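Local coordinates for putative sugar ABC transporter (Yersinia enterocolitica subsp. enterocolitica 8081, PDB 5ULB), which binds 5-methylseleno-ribose, the selenium analogue of methylthioribose, and is probably the periplasmic sugar-binding component of an ABC transporter, at residues A[128-139]-A[231-239]. Numbering follows the deposited sequence.
Sequences TNESFGQLVKDF and EIKLYSIDI
Tyr235 rises from strand 233-237 against the face of helix 124-138 that is turned to the strand, where its phenol meets Leu135 and Asp138. Its CB lies 3.8 Å from Ser131 O, one helical turn before Leu135. With CG beside the backbone N and anti to the carbonyl carbon (chi1 -63°), the ring is laid against the helix. One face receives Leu135 CB in a CH-pi contact, 9° off the normal through the centroid. Leu135 CD1 packs 3.8 Å from Tyr235 CD1. Across the ring, Tyr235 CD2 comes near Ser131 O, and the Gln134 side chain crosses the ring's at about a right angle, CG lying 4.0 Å from Tyr235 CE2. At the tip, Tyr235 OH donates a 2.6 Å hydrogen bond to the anti lone pair of Asp138 OD2, which lies in the ring plane at its edge. Phe139 CE2 stands 3.6 Å from the same OH. Gln134 NE2 grips the second carboxylate oxygen, Asp138 OD1, at 2.9 Å from above the carboxylate plane. Toward the ligand pocket, Ser131 OG touches Ile237 CG1 at 3.6 Å but has its polar partners in Leu127 O and Trp210 NE1. The antiparallel helix thus packs on the sheet of one lobe of a periplasmic-binding-protein fold, with pocket residue Asp238 just beyond the strand. Two donors, each on its own oxygen, would limit the carboxylate's rotation and, at this solvent-exposed end, suit its ionised form; Leu135 and Asp138 together hold the ring at face and tip.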
# COMPACT_ATOMS: atom_id res chain seq x y z
N THR A 128 2.16 10.62 -6.49
CA THR A 128 1.62 11.14 -7.72
C THR A 128 2.62 12.04 -8.45
O THR A 128 2.78 11.93 -9.65
CB THR A 128 0.29 11.87 -7.44
OG1 THR A 128 -0.63 10.99 -6.83
CG2 THR A 128 -0.30 12.50 -8.62
N ASN A 129 3.17 13.00 -7.69
CA ASN A 129 4.09 13.94 -8.32
C ASN A 129 5.24 13.23 -8.96
O ASN A 129 5.75 13.68 -10.00
CB ASN A 129 4.50 15.00 -7.31
CG ASN A 129 3.34 15.94 -6.91
OD1 ASN A 129 2.40 16.10 -7.62
ND2 ASN A 129 3.46 16.53 -5.72
N GLU A 130 5.78 12.17 -8.32
CA GLU A 130 6.91 11.49 -8.88
C GLU A 130 6.58 10.57 -10.06
O GLU A 130 7.37 10.32 -10.95
CB GLU A 130 7.65 10.74 -7.78
CG GLU A 130 8.28 11.62 -6.74
CD GLU A 130 9.17 12.84 -7.21
OE1 GLU A 130 9.89 12.73 -8.10
OE2 GLU A 130 9.08 13.93 -6.52
N SER A 131 5.39 9.96 -10.04
CA SER A 131 4.99 8.97 -11.07
C SER A 131 4.36 9.67 -12.26
O SER A 131 4.88 9.63 -13.39
CB SER A 131 4.05 7.89 -10.47
OG SER A 131 2.88 8.42 -9.94
N PHE A 132 3.26 10.35 -12.00
CA PHE A 132 2.63 11.15 -13.00
C PHE A 132 3.52 12.31 -13.48
O PHE A 132 3.52 12.67 -14.66
CB PHE A 132 1.23 11.66 -12.57
CG PHE A 132 0.44 12.30 -13.66
CD1 PHE A 132 -0.03 11.54 -14.69
CD2 PHE A 132 0.19 13.68 -13.67
CE1 PHE A 132 -0.72 12.09 -15.67
CE2 PHE A 132 -0.51 14.24 -14.71
CZ PHE A 132 -0.93 13.43 -15.72
N GLY A 133 4.27 12.89 -12.56
CA GLY A 133 5.20 13.91 -12.99
C GLY A 133 6.24 13.43 -13.92
O GLY A 133 6.70 14.16 -14.80
N GLN A 134 6.71 12.17 -13.79
CA GLN A 134 7.66 11.60 -14.77
C GLN A 134 7.02 11.48 -16.09
O GLN A 134 7.71 11.70 -17.11
CB GLN A 134 8.21 10.28 -14.30
CG GLN A 134 9.45 9.85 -15.08
CD GLN A 134 10.67 10.75 -14.91
OE1 GLN A 134 10.99 11.14 -13.72
NE2 GLN A 134 11.22 11.17 -15.98
N LEU A 135 5.76 11.13 -16.15
CA LEU A 135 5.02 11.08 -17.41
C LEU A 135 5.05 12.46 -18.10
O LEU A 135 5.32 12.68 -19.26
CB LEU A 135 3.61 10.53 -17.16
CG LEU A 135 2.68 10.24 -18.34
CD1 LEU A 135 1.50 9.44 -17.82
CD2 LEU A 135 2.17 11.48 -18.99
N VAL A 136 4.74 13.48 -17.29
CA VAL A 136 4.72 14.85 -17.81
C VAL A 136 6.06 15.20 -18.37
O VAL A 136 6.14 15.82 -19.45
CB VAL A 136 4.29 15.82 -16.72
CG1 VAL A 136 4.49 17.28 -17.16
CG2 VAL A 136 2.79 15.57 -16.27
N LYS A 137 7.14 14.94 -17.62
CA LYS A 137 8.51 15.27 -18.04
C LYS A 137 8.80 14.50 -19.36
O LYS A 137 9.29 15.09 -20.32
CB LYS A 137 9.47 14.80 -16.99
CG LYS A 137 9.53 15.62 -15.73
CD LYS A 137 10.56 15.04 -14.71
CE LYS A 137 10.61 15.87 -13.45
NZ LYS A 137 11.44 15.29 -12.44
N ASP A 138 8.51 13.22 -19.41
CA ASP A 138 8.89 12.37 -20.56
C ASP A 138 8.16 12.80 -21.83
O ASP A 138 8.68 12.63 -22.87
CB ASP A 138 8.59 10.95 -20.27
CG ASP A 138 9.56 10.33 -19.24
OD1 ASP A 138 10.57 10.96 -18.83
OD2 ASP A 138 9.35 9.08 -18.88
N PHE A 139 6.94 13.36 -21.70
CA PHE A 139 6.15 13.77 -22.83
C PHE A 139 6.13 15.30 -23.04
O PHE A 139 5.37 15.83 -23.87
CB PHE A 139 4.75 13.16 -22.76
CG PHE A 139 4.77 11.70 -23.03
CD1 PHE A 139 4.67 11.22 -24.30
CD2 PHE A 139 4.97 10.82 -22.03
CE1 PHE A 139 4.75 9.84 -24.57
CE2 PHE A 139 5.06 9.47 -22.31
CZ PHE A 139 4.94 8.95 -23.56
N GLU A 231 4.11 0.49 -27.54
CA GLU A 231 4.55 1.87 -27.72
C GLU A 231 4.01 2.79 -26.62
O GLU A 231 4.57 3.86 -26.44
CB GLU A 231 4.13 2.40 -29.11
CG GLU A 231 2.66 2.80 -29.32
CD GLU A 231 1.59 1.68 -29.38
OE1 GLU A 231 1.98 0.50 -29.51
OE2 GLU A 231 0.40 2.05 -29.23
N ILE A 232 2.93 2.39 -25.97
CA ILE A 232 2.36 3.15 -24.83
C ILE A 232 3.19 2.91 -23.65
O ILE A 232 3.45 1.80 -23.25
CB ILE A 232 0.89 2.69 -24.61
CG1 ILE A 232 0.05 2.93 -25.85
CG2 ILE A 232 0.34 3.32 -23.37
CD1 ILE A 232 -1.36 2.31 -25.77
N LYS A 233 3.58 4.00 -22.94
CA LYS A 233 4.42 3.90 -21.76
C LYS A 233 3.62 3.90 -20.46
O LYS A 233 2.63 4.61 -20.36
CB LYS A 233 5.46 5.03 -21.79
CG LYS A 233 6.39 4.93 -23.01
CD LYS A 233 6.91 3.50 -23.33
CE LYS A 233 7.75 3.40 -24.61
NZ LYS A 233 7.89 1.98 -25.20
N LEU A 234 4.07 3.09 -19.51
CA LEU A 234 3.39 2.92 -18.25
C LEU A 234 4.15 3.55 -17.05
O LEU A 234 5.38 3.35 -16.95
CB LEU A 234 3.20 1.45 -17.81
CG LEU A 234 2.44 0.55 -18.62
CD1 LEU A 234 2.58 -0.91 -18.15
CD2 LEU A 234 0.98 0.98 -18.59
N TYR A 235 3.42 4.27 -16.21
CA TYR A 235 3.98 4.94 -15.03
C TYR A 235 3.10 4.51 -13.88
O TYR A 235 1.90 4.74 -13.91
CB TYR A 235 3.90 6.45 -15.26
CG TYR A 235 4.72 6.94 -16.43
CD1 TYR A 235 4.26 6.80 -17.71
CD2 TYR A 235 6.01 7.44 -16.26
CE1 TYR A 235 5.05 7.17 -18.80
CE2 TYR A 235 6.79 7.80 -17.32
CZ TYR A 235 6.29 7.69 -18.58
OH TYR A 235 7.06 8.01 -19.66
N SER A 236 3.72 3.92 -12.83
CA SER A 236 2.95 3.35 -11.73
C SER A 236 3.35 3.84 -10.37
O SER A 236 4.49 4.19 -10.09
CB SER A 236 3.12 1.78 -11.82
OG SER A 236 2.13 1.08 -11.07
N ILE A 237 2.40 3.64 -9.47
CA ILE A 237 2.58 3.62 -8.02
C ILE A 237 2.62 2.14 -7.57
O ILE A 237 1.97 1.27 -8.22
CB ILE A 237 1.46 4.42 -7.36
CG1 ILE A 237 1.59 5.92 -7.76
CG2 ILE A 237 1.46 4.28 -5.85
CD1 ILE A 237 0.48 6.81 -7.37
N ASP A 238 3.36 1.89 -6.54
CA ASP A 238 3.55 0.59 -5.90
C ASP A 238 4.61 -0.30 -6.52
O ASP A 238 4.96 -0.08 -7.67
CB ASP A 238 2.27 -0.24 -5.70
CG ASP A 238 1.14 0.47 -5.06
OD1 ASP A 238 1.36 1.19 -4.03
OD2 ASP A 238 -0.03 0.29 -5.55
N ILE A 239 5.08 -1.29 -5.78
CA ILE A 239 6.00 -2.26 -6.33
C ILE A 239 5.72 -3.61 -5.73
O ILE A 239 5.14 -3.76 -4.66
CB ILE A 239 7.50 -1.88 -5.99
CG1 ILE A 239 8.52 -2.53 -6.88
CG2 ILE A 239 7.82 -2.05 -4.52
CD1 ILE A 239 8.39 -2.13 -8.34